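Local coordinates for protein possible thiamine biosynthesis enzyme (Candida albicans, PDB 2X7Q) that is of unknown function but has the periplasmic binding protein fold of the SsuA/TauA family and probably binds a small solute, perhaps one linked to thiamine biosynthesis, at residues K301-N304 with S305-K309. The protein carries 1 engineered substitution. Sequence-based numbering, arbitrary orientation.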
ATOM      1  N   LYS A 301     -10.758 -20.108   1.197  1.00 16.45           N
ATOM      2  CA  LYS A 301      -9.884 -21.212   0.824  1.00 16.18           C
ATOM      3  C   LYS A 301      -8.647 -20.719   0.080  1.00 15.54           C
ATOM      4  O   LYS A 301      -7.563 -21.282   0.222  1.00 15.56           O
ATOM      5  CB  LYS A 301     -10.640 -22.241  -0.022  1.00 18.11           C
ATOM      6  CG  LYS A 301      -9.807 -23.458  -0.394  1.00 19.14           C
ATOM      7  CD  LYS A 301     -10.660 -24.576  -0.973  1.00 21.95           C
ATOM      8  CE  LYS A 301      -9.813 -25.811  -1.254  1.00 24.72           C
ATOM      9  NZ  LYS A 301     -10.633 -26.978  -1.686  1.00 27.67           N
ATOM     10  N   ARG A 302      -8.814 -19.661  -0.705  1.00 13.52           N
ATOM     11  CA  ARG A 302      -7.702 -19.106  -1.465  1.00 14.34           C
ATOM     12  C   ARG A 302      -6.733 -18.337  -0.570  1.00 13.58           C
ATOM     13  O   ARG A 302      -5.522 -18.367  -0.783  1.00 13.84           O
ATOM     14  CB  ARG A 302      -8.216 -18.215  -2.597  1.00 13.26           C
ATOM     15  CG  ARG A 302      -8.919 -18.984  -3.704  1.00 14.33           C
ATOM     16  CD  ARG A 302      -9.486 -18.052  -4.754  1.00 15.13           C
ATOM     17  NE  ARG A 302     -10.062 -18.781  -5.879  1.00 15.36           N
ATOM     18  CZ  ARG A 302     -10.697 -18.206  -6.896  1.00 14.93           C
ATOM     19  NH1 ARG A 302     -10.844 -16.891  -6.930  1.00 13.41           N
ATOM     20  NH2 ARG A 302     -11.188 -18.946  -7.878  1.00 17.98           N
ATOM     21  N   LEU A 303      -7.274 -17.656   0.434  1.00 13.49           N
ATOM     22  CA  LEU A 303      -6.462 -16.881   1.365  1.00 13.57           C
ATOM     23  C   LEU A 303      -5.789 -17.778   2.404  1.00 13.88           C
ATOM     24  O   LEU A 303      -4.669 -17.508   2.835  1.00 14.24           O
ATOM     25  CB  LEU A 303      -7.315 -15.816   2.058  1.00 13.95           C
ATOM     26  CG  LEU A 303      -7.884 -14.717   1.158  1.00 13.87           C
ATOM     27  CD1 LEU A 303      -8.739 -13.757   1.962  1.00 12.39           C
ATOM     28  CD2 LEU A 303      -6.759 -13.974   0.455  1.00 13.81           C
ATOM     29  N   ASN A 304      -6.478 -18.841   2.805  1.00 14.17           N
ATOM     30  CA  ASN A 304      -5.938 -19.788   3.775  1.00 14.93           C
ATOM     31  C   ASN A 304      -4.696 -20.520   3.267  1.00 15.44           C
ATOM     32  O   ASN A 304      -3.942 -21.090   4.053  1.00 16.75           O
ATOM     33  CB  ASN A 304      -7.007 -20.802   4.193  1.00 16.62           C
ATOM     34  CG  ASN A 304      -7.896 -20.291   5.313  1.00 17.01           C
ATOM     35  OD1 ASN A 304      -7.449 -19.549   6.187  1.00 18.53           O
ATOM     36  ND2 ASN A 304      -9.161 -20.699   5.297  1.00 18.20           N
ATOM     37  N   SER A 305      -4.487 -20.494   1.955  1.00 14.89           N
ATOM     38  CA  SER A 305      -3.362 -21.194   1.343  1.00 15.19           C
ATOM     39  C   SER A 305      -2.207 -20.257   1.000  1.00 14.84           C
ATOM     40  O   SER A 305      -1.062 -20.693   0.883  1.00 16.26           O
ATOM     41  CB  SER A 305      -3.813 -21.941   0.083  1.00 16.54           C
ATOM     42  OG  SER A 305      -4.804 -22.907   0.379  1.00 19.08           O
ATOM     43  N   ASN A 306      -2.510 -18.972   0.839  1.00 13.68           N
ATOM     44  CA  ASN A 306      -1.508 -18.004   0.404  1.00 13.55           C
ATOM     45  C   ASN A 306      -1.235 -16.881   1.405  1.00 12.55           C
ATOM     46  O   ASN A 306      -0.456 -15.970   1.122  1.00 10.64           O
ATOM     47  CB  ASN A 306      -1.886 -17.412  -0.958  1.00 12.51           C
ATOM     48  CG  ASN A 306      -1.796 -18.427  -2.085  1.00 13.85           C
ATOM     49  OD1 ASN A 306      -1.195 -18.162  -3.127  1.00 15.02           O
ATOM     50  ND2 ASN A 306      -2.396 -19.592  -1.883  1.00 12.94           N
ATOM     51  N   VAL A 307      -1.876 -16.941   2.568  1.00 11.95           N
ATOM     52  CA  VAL A 307      -1.618 -15.965   3.623  1.00 12.58           C
ATOM     53  C   VAL A 307      -1.003 -16.642   4.845  1.00 13.05           C
ATOM     54  O   VAL A 307      -1.637 -17.480   5.490  1.00 13.76           O
ATOM     55  CB  VAL A 307      -2.894 -15.204   4.038  1.00 12.72           C
ATOM     56  CG1 VAL A 307      -2.562 -14.149   5.082  1.00 11.71           C
ATOM     57  CG2 VAL A 307      -3.549 -14.562   2.824  1.00 11.73           C
ATOM     58  N   LYS A 308       0.235 -16.271   5.155  1.00 13.65           N
ATOM     59  CA  LYS A 308       0.990 -16.901   6.235  1.00 14.06           C
ATOM     60  C   LYS A 308       0.329 -16.751   7.605  1.00 14.33           C
ATOM     61  O   LYS A 308      -0.156 -15.675   7.957  1.00 13.57           O
ATOM     62  CB  LYS A 308       2.414 -16.340   6.284  1.00 13.59           C
ATOM     63  CG  LYS A 308       3.318 -16.815   5.153  1.00 14.22           C
ATOM     64  CD  LYS A 308       3.629 -18.297   5.285  1.00 17.27           C
ATOM     65  CE  LYS A 308       4.606 -18.756   4.213  1.00 19.33           C
ATOM     66  NZ  LYS A 308       4.966 -20.193   4.382  1.00 22.69           N
ATOM     67  N   LYS A 309       0.310 -17.840   8.368  1.00 15.32           N
ATOM     68  CA  LYS A 309      -0.145 -17.802   9.753  1.00 15.43           C
ATOM     69  C   LYS A 309       1.009 -18.152  10.685  1.00 15.47           C
ATOM     70  O   LYS A 309       0.823 -18.342  11.887  1.00 14.05           O
ATOM     71  CB  LYS A 309      -1.323 -18.753   9.971  1.00 16.71           C
ATOM     72  CG  LYS A 309      -2.630 -18.263   9.360  1.00 17.93           C
ATOM     73  CD  LYS A 309      -3.835 -18.998   9.937  1.00 19.81           C
ATOM     74  CE  LYS A 309      -3.953 -20.414   9.388  1.00 21.87           C
ATOM     75  NZ  LYS A 309      -4.306 -20.427   7.939  1.00 22.30           N
TER
HETATM   76  O   HOH W   1      -7.040 -23.655   1.781  1.00 18.22           O
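The carbonyl oxygen L303 O accepts from the amides three and four residues on, a 3-10-like bond beside an alpha-type one, as happens in the last turn of a helix. N306 N donates to L303 O at 3.3 Å, approaching from well above the carbonyl plane with a C=O...N angle of 107°. V307 N lies closer to L303 O, at 2.9 Å, but its N-H is poorly aimed and the bond is weak. N306 N also reaches back to R302 O in a long, weak bond of 3.5 Å, so one N-H is divided between two carbonyls. At the preceding turn, a water bridges K301 O, to which it donates at 2.9 Å, and the hydroxyl S305 OG, at 2.7 Å. A chi1 of -60° sets OG beside the backbone N of S305, on the side where K301 O and the water lie. On the buried side L303 and V307 point the same way, and V307 CG2 rests against L303 CD2 at 4.0 Å; both residues pack on V279 of helix 275-289. K309, its chain bent at chi3 and chi4, brings NZ to a loose 3.7 Å from N304 OD1, while also making a cation-pi contact with W275. Backbone bonds from N306 and K308 to V90 join strand 88-95 to this helix C-terminus, typical in its mixed 3-10 and alpha bonding of a helix passing into extended chain.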